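Local coordinates for protein beta-glucosidase (Chaetomella raphigera, PDB 6JXG) that probably hydrolyses terminal, non-reducing beta-D-glucosyl residues to release beta-D-glucose, as a secreted glycoside hydrolase family 3 beta-glucosidase of the cellulose-degradation pathway, at residues S128-L133 and K648-F653; A632-G637 and F668-K673; I28-G33 and N259-G264; F228-W233 and V249-D254. One frame throughout, in Å; residues are numbered along the deposited sequence.

Interaction 1. Residues S128-L133 and K648-F653; sequences SPDPYL and KQLRGF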
loop_
_atom_site.group_PDB
_atom_site.type_symbol
_atom_site.label_atom_id
_atom_site.label_comp_id
_atom_site.label_asym_id
_atom_site.label_seq_id
_atom_site.Cartn_x
_atom_site.Cartn_y
_atom_site.Cartn_z
ATOM N N SER A 128 3.495 2.969 -1.786
ATOM C CA SER A 128 4.527 3.747 -2.565
ATOM C C SER A 128 5.939 3.690 -2.026
ATOM O O SER A 128 6.165 3.514 -0.842
ATOM C CB SER A 128 4.125 5.192 -2.803
ATOM O OG SER A 128 4.611 6.056 -1.829
ATOM N N PRO A 129 6.921 3.931 -2.913
ATOM C CA PRO A 129 8.313 4.045 -2.502
ATOM C C PRO A 129 8.709 5.400 -1.908
ATOM O O PRO A 129 9.887 5.607 -1.598
ATOM C CB PRO A 129 9.102 3.793 -3.817
ATOM C CG PRO A 129 8.195 4.269 -4.861
ATOM C CD PRO A 129 6.805 3.848 -4.385
ATOM N N ASP A 130 7.730 6.265 -1.635
ATOM C CA ASP A 130 7.944 7.445 -0.815
ATOM C C ASP A 130 7.554 7.198 0.638
ATOM O O ASP A 130 6.408 6.882 0.952
ATOM C CB ASP A 130 7.132 8.632 -1.298
ATOM C CG ASP A 130 7.455 9.858 -0.490
ATOM O OD1 ASP A 130 8.560 10.429 -0.770
ATOM O OD2 ASP A 130 6.674 10.197 0.440
ATOM N N PRO A 131 8.514 7.328 1.568
ATOM C CA PRO A 131 8.187 6.901 2.903
ATOM C C PRO A 131 7.156 7.793 3.587
ATOM O O PRO A 131 6.433 7.298 4.485
ATOM C CB PRO A 131 9.550 6.982 3.633
ATOM C CG PRO A 131 10.380 7.946 2.856
ATOM C CD PRO A 131 9.919 7.662 1.416
ATOM N N TYR A 132 7.097 9.103 3.249
ATOM C CA TYR A 132 6.165 10.009 3.910
ATOM C C TYR A 132 4.724 9.650 3.503
ATOM O O TYR A 132 3.806 9.533 4.371
ATOM C CB TYR A 132 6.484 11.474 3.551
ATOM C CG TYR A 132 5.597 12.430 4.258
ATOM C CD1 TYR A 132 5.878 12.833 5.544
ATOM C CD2 TYR A 132 4.426 12.885 3.682
ATOM C CE1 TYR A 132 5.029 13.747 6.217
ATOM C CE2 TYR A 132 3.580 13.706 4.350
ATOM C CZ TYR A 132 3.882 14.151 5.618
ATOM O OH TYR A 132 2.947 15.040 6.230
ATOM N N LEU A 133 4.493 9.566 2.190
ATOM C CA LEU A 133 3.169 9.175 1.680
ATOM C C LEU A 133 2.758 7.835 2.228
ATOM O O LEU A 133 1.595 7.601 2.659
ATOM C CB LEU A 133 3.151 9.129 0.152
ATOM C CG LEU A 133 1.862 8.701 -0.577
ATOM C CD1 LEU A 133 0.750 9.632 -0.189
ATOM C CD2 LEU A 133 2.077 8.723 -2.066
ATOM N N LYS A 648 15.197 16.687 -2.642
ATOM C CA LYS A 648 13.810 17.005 -2.298
ATOM C C LYS A 648 13.211 15.735 -1.659
ATOM O O LYS A 648 13.351 14.590 -2.184
ATOM C CB LYS A 648 12.978 17.284 -3.591
ATOM C CG LYS A 648 12.988 18.718 -4.138
ATOM C CD LYS A 648 12.205 18.880 -5.454
ATOM C CE LYS A 648 12.976 18.229 -6.610
ATOM N NZ LYS A 648 12.610 18.482 -8.016
ATOM N N GLN A 649 12.511 15.903 -0.551
ATOM C CA GLN A 649 11.805 14.753 0.066
ATOM C C GLN A 649 10.410 15.201 0.429
ATOM O O GLN A 649 10.242 16.230 1.116
ATOM C CB GLN A 649 12.511 14.390 1.347
ATOM C CG GLN A 649 13.829 13.715 1.092
ATOM C CD GLN A 649 14.375 13.099 2.336
ATOM O OE1 GLN A 649 14.115 11.941 2.625
ATOM N NE2 GLN A 649 15.113 13.861 3.093
ATOM N N LEU A 650 9.406 14.441 0.007
ATOM C CA LEU A 650 8.043 14.784 0.281
ATOM C C LEU A 650 7.849 14.841 1.766
ATOM O O LEU A 650 8.210 13.876 2.431
ATOM C CB LEU A 650 7.094 13.719 -0.277
ATOM C CG LEU A 650 5.629 14.091 -0.217
ATOM C CD1 LEU A 650 5.166 15.212 -1.115
ATOM C CD2 LEU A 650 4.679 12.891 -0.300
ATOM N N ARG A 651 7.329 15.959 2.274
ATOM C CA ARG A 651 6.975 16.082 3.695
ATOM C C ARG A 651 5.614 16.681 3.978
ATOM O O ARG A 651 5.275 17.012 5.156
ATOM C CB ARG A 651 8.093 16.836 4.468
ATOM C CG ARG A 651 9.454 16.174 4.446
ATOM C CD ARG A 651 9.499 14.825 5.163
ATOM N NE ARG A 651 10.834 14.394 5.518
ATOM C CZ ARG A 651 11.400 13.234 5.213
ATOM N NH1 ARG A 651 10.760 12.301 4.495
ATOM N NH2 ARG A 651 12.613 12.998 5.624
ATOM N N GLY A 652 4.781 16.771 2.955
ATOM C CA GLY A 652 3.420 17.276 3.147
ATOM C C GLY A 652 2.623 17.141 1.863
ATOM O O GLY A 652 3.185 17.197 0.787
ATOM N N PHE A 653 1.330 16.939 1.998
ATOM C CA PHE A 653 0.436 17.013 0.860
ATOM C C PHE A 653 -0.923 17.336 1.356
ATOM O O PHE A 653 -1.272 16.986 2.507
ATOM C CB PHE A 653 0.458 15.710 0.027
ATOM C CG PHE A 653 0.082 14.459 0.796
ATOM C CD1 PHE A 653 1.028 13.763 1.523
ATOM C CD2 PHE A 653 -1.216 13.977 0.773
ATOM C CE1 PHE A 653 0.668 12.652 2.250
ATOM C CE2 PHE A 653 -1.593 12.837 1.449
ATOM C CZ PHE A 653 -0.631 12.126 2.178
HETATM O O HOH W 1 9.338 11.452 1.655
#
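Three partners grip Asp130 OD1: a salt bridge from Arg560 NH1, a hydrogen bond with Tyr559 OH, and water 1, which donates to it at 2.7 Å. This carboxylate sits where the fibronectin type III-like domain docks onto the N-terminal TIM-barrel-type domain, and it also provides the N-cap of helix 131-147. With CG anti to the backbone N (chi1 -176°), the side chain bends forward over the first turn of the helix, so that OD2 takes Leu133 N on its anti lone pair in an almost straight bond of 2.9 Å. Water 1 hands its other hydrogen to Leu650 O at 2.8 Å and so ties the cap to strand 649-658, while the Leu650 side chain crosses that of Asp130 at about a right angle, its CD2 3.4 Å from Asp130 OD2. Next along the helix, Tyr132 lays its ring flat on the backbone of Arg651 and Gly652. Arg651 CA stands over the ring face, 3.8 Å from its centroid and 7° off the normal. Arg651 and Gly652 form a classic beta bulge opposite Leu634. Arg651 CB points away from the helix, and its NE is bonded to Asp674 O. Tyr132 CE2 also meets Phe653 CE1 at 3.7 Å. Phe653, itself edge-to-face with Trp82, receives Leu133 CD1, which rests off-centre, 4.2 Å from the Phe653 ring centroid.

Interaction 2. Residues A632-G637 and F668-K673; sequences AQLYIG and FNLRRK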
loop_
_atom_site.group_PDB
_atom_site.type_symbol
_atom_site.label_atom_id
_atom_site.label_comp_id
_atom_site.label_asym_id
_atom_site.label_seq_id
_atom_site.Cartn_x
_atom_site.Cartn_y
_atom_site.Cartn_z
ATOM N N ALA A 632 -1.796 19.546 -3.703
ATOM C CA ALA A 632 -0.594 20.350 -3.438
ATOM C C ALA A 632 0.399 19.536 -2.632
ATOM O O ALA A 632 0.009 18.822 -1.724
ATOM C CB ALA A 632 -0.953 21.575 -2.707
ATOM N N GLN A 633 1.676 19.696 -2.928
ATOM C CA GLN A 633 2.756 18.884 -2.377
ATOM C C GLN A 633 3.834 19.784 -1.858
ATOM O O GLN A 633 4.118 20.819 -2.497
ATOM C CB GLN A 633 3.354 17.954 -3.402
ATOM C CG GLN A 633 2.305 17.000 -3.936
ATOM C CD GLN A 633 2.642 16.399 -5.274
ATOM O OE1 GLN A 633 3.768 15.991 -5.521
ATOM N NE2 GLN A 633 1.648 16.312 -6.136
ATOM N N LEU A 634 4.424 19.360 -0.735
ATOM C CA LEU A 634 5.562 20.008 -0.104
ATOM C C LEU A 634 6.732 19.069 -0.059
ATOM O O LEU A 634 6.621 17.978 0.531
ATOM C CB LEU A 634 5.239 20.322 1.354
ATOM C CG LEU A 634 5.986 21.350 2.186
ATOM C CD1 LEU A 634 6.121 21.039 3.647
ATOM C CD2 LEU A 634 7.148 22.067 1.590
ATOM N N TYR A 635 7.862 19.528 -0.603
ATOM C CA TYR A 635 9.163 18.843 -0.631
ATOM C C TYR A 635 10.180 19.741 0.136
ATOM O O TYR A 635 10.140 21.020 0.086
ATOM C CB TYR A 635 9.651 18.580 -2.066
ATOM C CG TYR A 635 8.737 17.653 -2.851
ATOM C CD1 TYR A 635 8.964 16.295 -2.893
ATOM C CD2 TYR A 635 7.589 18.140 -3.463
ATOM C CE1 TYR A 635 8.095 15.442 -3.589
ATOM C CE2 TYR A 635 6.716 17.289 -4.153
ATOM C CZ TYR A 635 6.952 15.936 -4.167
ATOM O OH TYR A 635 6.053 15.130 -4.846
ATOM N N ILE A 636 10.996 19.078 0.931
ATOM C CA ILE A 636 11.977 19.753 1.773
ATOM C C ILE A 636 13.382 19.383 1.359
ATOM O O ILE A 636 13.675 18.219 1.048
ATOM C CB ILE A 636 11.709 19.415 3.222
ATOM C CG1 ILE A 636 10.365 20.098 3.560
ATOM C CG2 ILE A 636 12.864 19.836 4.112
ATOM C CD1 ILE A 636 10.036 20.162 4.998
ATOM N N GLY A 637 14.256 20.382 1.326
ATOM C CA GLY A 637 15.673 20.164 1.068
ATOM C C GLY A 637 16.383 20.466 2.350
ATOM O O GLY A 637 16.064 21.446 3.010
ATOM N N PHE A 668 0.331 22.416 5.388
ATOM C CA PHE A 668 1.215 21.287 5.634
ATOM C C PHE A 668 1.766 21.428 7.045
ATOM O O PHE A 668 2.544 22.331 7.266
ATOM C CB PHE A 668 2.403 21.235 4.624
ATOM C CG PHE A 668 1.983 21.466 3.194
ATOM C CD1 PHE A 668 1.232 20.482 2.506
ATOM C CD2 PHE A 668 2.213 22.675 2.572
ATOM C CE1 PHE A 668 0.858 20.656 1.160
ATOM C CE2 PHE A 668 1.754 22.886 1.237
ATOM C CZ PHE A 668 1.096 21.861 0.524
ATOM N N ASN A 669 1.396 20.517 7.953
ATOM C CA ASN A 669 1.974 20.485 9.314
ATOM C C ASN A 669 3.159 19.533 9.414
ATOM O O ASN A 669 3.064 18.340 9.032
ATOM C CB ASN A 669 0.873 20.116 10.296
ATOM C CG ASN A 669 -0.232 21.133 10.321
ATOM O OD1 ASN A 669 0.024 22.345 10.471
ATOM N ND2 ASN A 669 -1.465 20.676 10.135
ATOM N N LEU A 670 4.285 20.072 9.859
ATOM C CA LEU A 670 5.534 19.365 9.877
ATOM C C LEU A 670 5.874 18.866 11.281
ATOM O O LEU A 670 5.849 19.633 12.283
ATOM C CB LEU A 670 6.689 20.241 9.367
ATOM C CG LEU A 670 6.590 20.633 7.913
ATOM C CD1 LEU A 670 7.534 21.819 7.628
ATOM C CD2 LEU A 670 6.973 19.441 7.042
ATOM N N ARG A 671 6.131 17.573 11.360
ATOM C CA ARG A 671 6.607 16.974 12.602
ATOM C C ARG A 671 8.100 17.245 12.733
ATOM O O ARG A 671 8.795 17.417 11.740
ATOM C CB ARG A 671 6.368 15.454 12.567
ATOM C CG ARG A 671 4.905 15.025 12.535
ATOM C CD ARG A 671 4.789 13.567 12.182
ATOM N NE ARG A 671 5.355 13.299 10.842
ATOM C CZ ARG A 671 5.337 12.094 10.305
ATOM N NH1 ARG A 671 4.764 11.068 10.939
ATOM N NH2 ARG A 671 5.919 11.905 9.157
ATOM N N ARG A 672 8.629 17.212 13.929
ATOM C CA ARG A 672 10.057 17.310 14.084
ATOM C C ARG A 672 10.793 16.296 13.233
ATOM O O ARG A 672 11.819 16.597 12.630
ATOM C CB ARG A 672 10.433 17.143 15.604
ATOM C CG ARG A 672 11.928 17.146 15.862
ATOM C CD ARG A 672 12.384 17.572 17.303
ATOM N NE ARG A 672 11.262 17.663 18.176
ATOM C CZ ARG A 672 10.749 18.708 18.792
ATOM N NH1 ARG A 672 11.270 19.904 18.834
ATOM N NH2 ARG A 672 9.653 18.475 19.450
ATOM N N LYS A 673 10.283 15.048 13.190
ATOM C CA LYS A 673 10.880 13.979 12.386
ATOM C C LYS A 673 10.965 14.344 10.911
ATOM O O LYS A 673 11.868 13.915 10.232
ATOM C CB LYS A 673 10.077 12.667 12.539
ATOM C CG LYS A 673 10.871 11.480 12.063
ATOM C CD LYS A 673 10.093 10.154 12.295
ATOM C CE LYS A 673 10.918 8.940 11.958
ATOM N NZ LYS A 673 10.217 7.631 12.146
#
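The Phe668 ring carries Leu634 on one face, with Leu634 CB 4.0 Å from the ring centroid and only 12° off the normal. Ala632 lies at the CE1-CZ edge, in the ring plane: its carbonyl O is 3.5 Å from Phe668 CE1 and its CB 3.8 Å from Phe668 CZ. Val616 and Val697 also touch this side chain. A second flat group, Tyr635, points from the other side of its strand, and its OH donates to Gln633 OE1 across a short 2.5 Å, in the plane of both the ring and the amide carbonyl. The pairing of residues 632-637 with 668-671 is face-to-face packing in the beta sandwich of the fibronectin type III-like domain: the two strands belong to different sheets, the axes of these short segments come within 9.2 Å and their directions differ by 31°, with no hydrogen bond between them. Leu634 sets CG anti to its backbone N, which sends CD1 past the ring to Phe668 CB; its chi2 of -147° departs from a staggered value. Replacing Phe668 by an alanine would remove the ring that Leu634 CB covers and Ala632 borders, and would probably leave the two sheets poorly packed at this point. Farther along, contact passes tip to tip: Leu670 CD2 touches Leu634 CD1 and Ile636 CD1, each at 3.8 Å.

Interaction 3. Residues I28-G33 and N259-G264; sequences IVTGVG and NYYLWG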
loop_
_atom_site.group_PDB
_atom_site.type_symbol
_atom_site.label_atom_id
_atom_site.label_comp_id
_atom_site.label_asym_id
_atom_site.label_seq_id
_atom_site.Cartn_x
_atom_site.Cartn_y
_atom_site.Cartn_z
ATOM N N ILE A 28 -1.535 -20.109 22.860
ATOM C CA ILE A 28 -1.778 -18.749 22.451
ATOM C C ILE A 28 -0.720 -18.239 21.436
ATOM O O ILE A 28 -1.024 -17.436 20.576
ATOM C CB ILE A 28 -1.853 -17.801 23.655
ATOM C CG1 ILE A 28 -3.133 -18.070 24.438
ATOM C CG2 ILE A 28 -1.973 -16.330 23.275
ATOM C CD1 ILE A 28 -3.223 -17.376 25.812
ATOM N N VAL A 29 0.472 -18.836 21.464
ATOM C CA VAL A 29 1.566 -18.356 20.676
ATOM C C VAL A 29 1.820 -19.259 19.461
ATOM O O VAL A 29 2.616 -18.926 18.554
ATOM C CB VAL A 29 2.689 -18.334 21.753
ATOM C CG1 VAL A 29 3.768 -19.302 21.554
ATOM C CG2 VAL A 29 2.817 -17.030 22.561
ATOM N N THR A 30 1.143 -20.392 19.389
ATOM C CA THR A 30 1.431 -21.399 18.399
ATOM C C THR A 30 0.195 -21.656 17.583
ATOM O O THR A 30 -0.827 -22.081 18.078
ATOM C CB THR A 30 1.878 -22.741 19.017
ATOM O OG1 THR A 30 2.848 -22.508 20.025
ATOM C CG2 THR A 30 2.398 -23.714 17.944
ATOM N N GLY A 31 0.300 -21.333 16.289
ATOM C CA GLY A 31 -0.775 -21.580 15.373
ATOM C C GLY A 31 -1.213 -23.033 15.411
ATOM O O GLY A 31 -0.380 -23.942 15.614
ATOM N N VAL A 32 -2.494 -23.261 15.102
ATOM C CA VAL A 32 -3.062 -24.664 15.171
ATOM C C VAL A 32 -2.658 -25.561 14.011
ATOM O O VAL A 32 -2.878 -26.764 14.074
ATOM C CB VAL A 32 -4.598 -24.695 15.255
ATOM C CG1 VAL A 32 -5.053 -23.961 16.478
ATOM C CG2 VAL A 32 -5.239 -24.142 14.006
ATOM N N GLY A 33 -2.054 -24.989 12.967
ATOM C CA GLY A 33 -1.711 -25.732 11.787
ATOM C C GLY A 33 -2.373 -25.165 10.554
ATOM O O GLY A 33 -3.527 -24.708 10.604
ATOM N N ASN A 259 2.217 -30.786 10.150
ATOM C CA ASN A 259 1.865 -31.267 11.465
ATOM C C ASN A 259 3.069 -31.274 12.332
ATOM O O ASN A 259 3.081 -31.937 13.312
ATOM C CB ASN A 259 1.220 -32.671 11.390
ATOM C CG ASN A 259 0.465 -33.029 12.636
ATOM O OD1 ASN A 259 -0.084 -32.154 13.385
ATOM N ND2 ASN A 259 0.486 -34.346 12.947
ATOM N N TYR A 260 4.088 -30.473 12.004
ATOM C CA TYR A 260 5.257 -30.364 12.876
ATOM C C TYR A 260 5.322 -28.914 13.379
ATOM O O TYR A 260 5.363 -27.980 12.564
ATOM C CB TYR A 260 6.493 -30.710 12.133
ATOM C CG TYR A 260 7.729 -30.658 13.010
ATOM C CD1 TYR A 260 8.219 -31.818 13.571
ATOM C CD2 TYR A 260 8.412 -29.457 13.251
ATOM C CE1 TYR A 260 9.364 -31.811 14.355
ATOM C CE2 TYR A 260 9.526 -29.436 14.073
ATOM C CZ TYR A 260 9.993 -30.645 14.611
ATOM O OH TYR A 260 11.125 -30.711 15.406
ATOM N N TYR A 261 5.441 -28.755 14.690
ATOM C CA TYR A 261 5.316 -27.454 15.370
ATOM C C TYR A 261 6.623 -27.096 16.114
ATOM O O TYR A 261 7.024 -27.788 17.083
ATOM C CB TYR A 261 4.126 -27.462 16.361
ATOM C CG TYR A 261 2.819 -27.710 15.709
ATOM C CD1 TYR A 261 1.964 -26.677 15.366
ATOM C CD2 TYR A 261 2.439 -29.016 15.382
ATOM C CE1 TYR A 261 0.760 -26.938 14.740
ATOM C CE2 TYR A 261 1.261 -29.292 14.726
ATOM C CZ TYR A 261 0.392 -28.269 14.438
ATOM O OH TYR A 261 -0.789 -28.603 13.814
ATOM N N LEU A 262 7.309 -26.092 15.610
ATOM C CA LEU A 262 8.583 -25.653 16.246
ATOM C C LEU A 262 8.352 -25.066 17.600
ATOM O O LEU A 262 9.233 -25.072 18.446
ATOM C CB LEU A 262 9.336 -24.634 15.352
ATOM C CG LEU A 262 9.992 -25.297 14.142
ATOM C CD1 LEU A 262 10.368 -24.349 13.030
ATOM C CD2 LEU A 262 11.242 -26.046 14.598
ATOM N N TRP A 263 7.137 -24.578 17.832
ATOM C CA TRP A 263 6.739 -24.100 19.180
ATOM C C TRP A 263 5.788 -25.168 19.826
ATOM O O TRP A 263 6.190 -26.325 19.879
ATOM C CB TRP A 263 6.200 -22.689 19.131
ATOM C CG TRP A 263 7.257 -21.630 19.093
ATOM C CD1 TRP A 263 8.641 -21.791 19.044
ATOM C CD2 TRP A 263 7.037 -20.206 19.052
ATOM N NE1 TRP A 263 9.274 -20.558 19.044
ATOM C CE2 TRP A 263 8.306 -19.577 19.005
ATOM C CE3 TRP A 263 5.909 -19.424 19.013
ATOM C CZ2 TRP A 263 8.445 -18.200 18.978
ATOM C CZ3 TRP A 263 6.039 -18.043 18.976
ATOM C CH2 TRP A 263 7.293 -17.433 19.027
ATOM N N GLY A 264 4.592 -24.847 20.301
ATOM C CA GLY A 264 3.809 -25.870 20.965
ATOM C C GLY A 264 4.632 -26.493 22.129
ATOM O O GLY A 264 5.393 -25.766 22.841
#
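From CB outward, Trp263 runs along the end of helix 22-29. Its CB lies 3.5 Å from Thr30 OG1, and with CG anti to the carbonyl carbon the indole swings over to Val29. There Trp263 CE3 meets Val29 CG1 at a tight 3.3 Å, the side chains crossing at about a right angle, and Val29 O lies in the ring plane at the indole edge, 3.4 Å from Trp263 CE3. The valine has a chi1 of 113°, away from the staggered positions, as would fit this crowding. At the far side of the indole, NE1 is held by Thr239 O. Thr30, the first residue to leave helical geometry, holds its hydroxyl between two backbones: OG1 bonds to Ala26 O of its own helix and accepts Gly264 N at 2.9 Å. Tyr261 reaches the following turn edge-on. Its CE1 passes 3.3 Å from Gly31 O, and its OH donates to Val32 O at 2.8 Å, approaching from 46° above the carbonyl plane. A CB on Gly33 would collide with that hydroxyl, and at these backbone angles already with the preceding carbonyl oxygen. The contact thus joins the C-terminal end of helix 22-29 to the N-cap, Gly264, of helix 265-272, with Met284 of helix 278-294 against both Val29 and Trp263, and Ser242 and Ala243 of helix 239-245 bordering the indole.

Interaction 4. Residues F228-W233 and V249-D254; sequences FVVSDW and VAMPGD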
loop_
_atom_site.group_PDB
_atom_site.type_symbol
_atom_site.label_atom_id
_atom_site.label_comp_id
_atom_site.label_asym_id
_atom_site.label_seq_id
_atom_site.Cartn_x
_atom_site.Cartn_y
_atom_site.Cartn_z
ATOM N N PHE A 228 2.329 -7.227 19.247
ATOM C CA PHE A 228 2.899 -8.514 19.079
ATOM C C PHE A 228 3.349 -8.695 17.619
ATOM O O PHE A 228 2.806 -8.072 16.711
ATOM C CB PHE A 228 1.986 -9.634 19.522
ATOM C CG PHE A 228 0.841 -9.875 18.649
ATOM C CD1 PHE A 228 0.897 -10.843 17.643
ATOM C CD2 PHE A 228 -0.371 -9.177 18.870
ATOM C CE1 PHE A 228 -0.190 -11.080 16.842
ATOM C CE2 PHE A 228 -1.470 -9.432 18.093
ATOM C CZ PHE A 228 -1.419 -10.415 17.078
ATOM N N VAL A 229 4.399 -9.483 17.472
ATOM C CA VAL A 229 4.957 -9.859 16.157
ATOM C C VAL A 229 4.530 -11.246 15.759
ATOM O O VAL A 229 4.666 -12.179 16.517
ATOM C CB VAL A 229 6.502 -9.774 16.187
ATOM C CG1 VAL A 229 7.014 -10.121 14.794
ATOM C CG2 VAL A 229 6.929 -8.349 16.563
ATOM N N VAL A 230 3.988 -11.373 14.536
ATOM C CA VAL A 230 3.539 -12.621 14.005
ATOM C C VAL A 230 4.395 -13.013 12.809
ATOM O O VAL A 230 4.861 -12.154 12.060
ATOM C CB VAL A 230 2.060 -12.557 13.718
ATOM C CG1 VAL A 230 1.685 -11.461 12.710
ATOM C CG2 VAL A 230 1.577 -13.912 13.262
ATOM N N SER A 231 4.619 -14.312 12.611
ATOM C CA SER A 231 5.405 -14.705 11.459
ATOM C C SER A 231 4.653 -14.635 10.192
ATOM O O SER A 231 3.453 -14.930 10.131
ATOM C CB SER A 231 6.006 -16.099 11.632
ATOM O OG SER A 231 4.990 -17.072 11.629
ATOM N N ASP A 232 5.383 -14.370 9.098
ATOM C CA ASP A 232 4.803 -14.708 7.832
ATOM C C ASP A 232 4.674 -16.235 7.828
ATOM O O ASP A 232 5.229 -16.927 8.705
ATOM C CB ASP A 232 5.616 -14.114 6.665
ATOM C CG ASP A 232 4.793 -13.883 5.401
ATOM O OD1 ASP A 232 3.762 -14.555 5.222
ATOM O OD2 ASP A 232 5.216 -13.052 4.541
ATOM N N TRP A 233 3.909 -16.759 6.859
ATOM C CA TRP A 233 3.421 -18.102 6.947
ATOM C C TRP A 233 4.559 -19.073 6.672
ATOM O O TRP A 233 5.080 -19.186 5.574
ATOM C CB TRP A 233 2.199 -18.336 6.100
ATOM C CG TRP A 233 0.881 -18.220 6.827
ATOM C CD1 TRP A 233 -0.164 -19.056 6.664
ATOM C CD2 TRP A 233 0.421 -17.185 7.744
ATOM N NE1 TRP A 233 -1.226 -18.670 7.437
ATOM C CE2 TRP A 233 -0.905 -17.519 8.106
ATOM C CE3 TRP A 233 0.984 -16.012 8.270
ATOM C CZ2 TRP A 233 -1.664 -16.748 8.988
ATOM C CZ3 TRP A 233 0.241 -15.246 9.139
ATOM C CH2 TRP A 233 -1.093 -15.614 9.492
ATOM N N VAL A 249 4.078 -14.835 17.818
ATOM C CA VAL A 249 3.121 -15.795 17.302
ATOM C C VAL A 249 3.643 -16.486 16.039
ATOM O O VAL A 249 4.072 -15.824 15.088
ATOM C CB VAL A 249 1.788 -15.124 16.922
ATOM C CG1 VAL A 249 0.753 -16.157 16.447
ATOM C CG2 VAL A 249 1.225 -14.346 18.101
ATOM N N ALA A 250 3.579 -17.818 16.036
ATOM C CA ALA A 250 4.054 -18.607 14.915
ATOM C C ALA A 250 2.904 -19.058 14.054
ATOM O O ALA A 250 2.095 -19.857 14.511
ATOM C CB ALA A 250 4.850 -19.823 15.386
ATOM N N MET A 251 2.836 -18.555 12.834
ATOM C CA MET A 251 1.767 -18.934 11.934
ATOM C C MET A 251 2.323 -19.625 10.678
ATOM O O MET A 251 3.308 -19.167 10.166
ATOM C CB MET A 251 1.021 -17.663 11.494
ATOM C CG MET A 251 0.080 -17.138 12.553
ATOM S SD MET A 251 -1.328 -18.288 12.721
ATOM C CE MET A 251 -1.581 -18.160 14.481
ATOM N N PRO A 252 1.589 -20.589 10.063
ATOM C CA PRO A 252 0.294 -21.092 10.609
ATOM C C PRO A 252 0.430 -22.034 11.781
ATOM O O PRO A 252 -0.613 -22.568 12.277
ATOM C CB PRO A 252 -0.330 -21.819 9.423
ATOM C CG PRO A 252 0.836 -22.256 8.580
ATOM C CD PRO A 252 1.894 -21.173 8.732
ATOM N N GLY A 253 1.701 -22.243 12.243
ATOM C CA GLY A 253 2.047 -23.104 13.392
ATOM C C GLY A 253 2.923 -24.290 12.979
ATOM O O GLY A 253 3.901 -24.653 13.689
ATOM N N ASP A 254 2.567 -24.914 11.852
ATOM C CA ASP A 254 3.365 -25.942 11.244
ATOM C C ASP A 254 3.910 -25.464 9.893
ATOM O O ASP A 254 3.669 -24.288 9.438
ATOM C CB ASP A 254 2.595 -27.266 11.104
ATOM C CG ASP A 254 1.383 -27.172 10.193
ATOM O OD1 ASP A 254 0.760 -28.240 10.072
ATOM O OD2 ASP A 254 1.078 -26.089 9.594
#
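Trp233 and Met251 lie side by side, pointing the same way, so that the methionine runs across one face of the indole. Met251 CB stands 3.4 Å from the centroid of the six-membered ring, 10° off its normal, and the bent chain leaves SD oblique to that ring at 4.6 Å, a Met-aromatic contact. On the same face, beyond a cis peptide bond, Pro252 CD covers the five-membered ring, 3.9 Å from its centroid. The indole's rotation is fixed further by NE1 bonding to Val40 O, with Trp34 at about 90° to it. A leucine in place of Trp233 would remove the indole face and NE1, and would probably leave Met251 and Pro252 less firmly packed. Ser231 OG points across to accept Met251 N at 2.9 Å in a bond of 164°, while donating to Asp232 O. Val249 continues the pairing as a single parallel bridge: its N donates to Val229 O, and its O receives Ser231 N at 3.0 Å, nearly along the C=O axis. Residues 249-252 thus run alongside residues 228-233, while strand 228-231 pairs on its other side with strand 196-199, and Ile288 of helix 278-294 packs on Phe228 and Val249.

How the interactions relate
The four contacts form two touching pairs. Interactions 3 and 4, centres about 9 Å apart, both lie in the N-terminal barrel region: along the chain, interaction 4 falls between the two segments of interaction 3, and probable backbone hydrogen bonds (Ala250 to Val29, Gly33 to Pro252) link them. Interactions 1 and 2, also about 9 Å apart, meet in the fibronectin type III-like domain, on neighbouring strands 628-637 and 649-658; their segments alternate, and Leu634 pairs with the bulge. Interaction 2 packs that domain's two sheets together, while interaction 1 fastens it to the barrel domain. Centres of interactions 1 and 3 lie about 40 Å apart, so domain docking is far from the helix 22-29 contact.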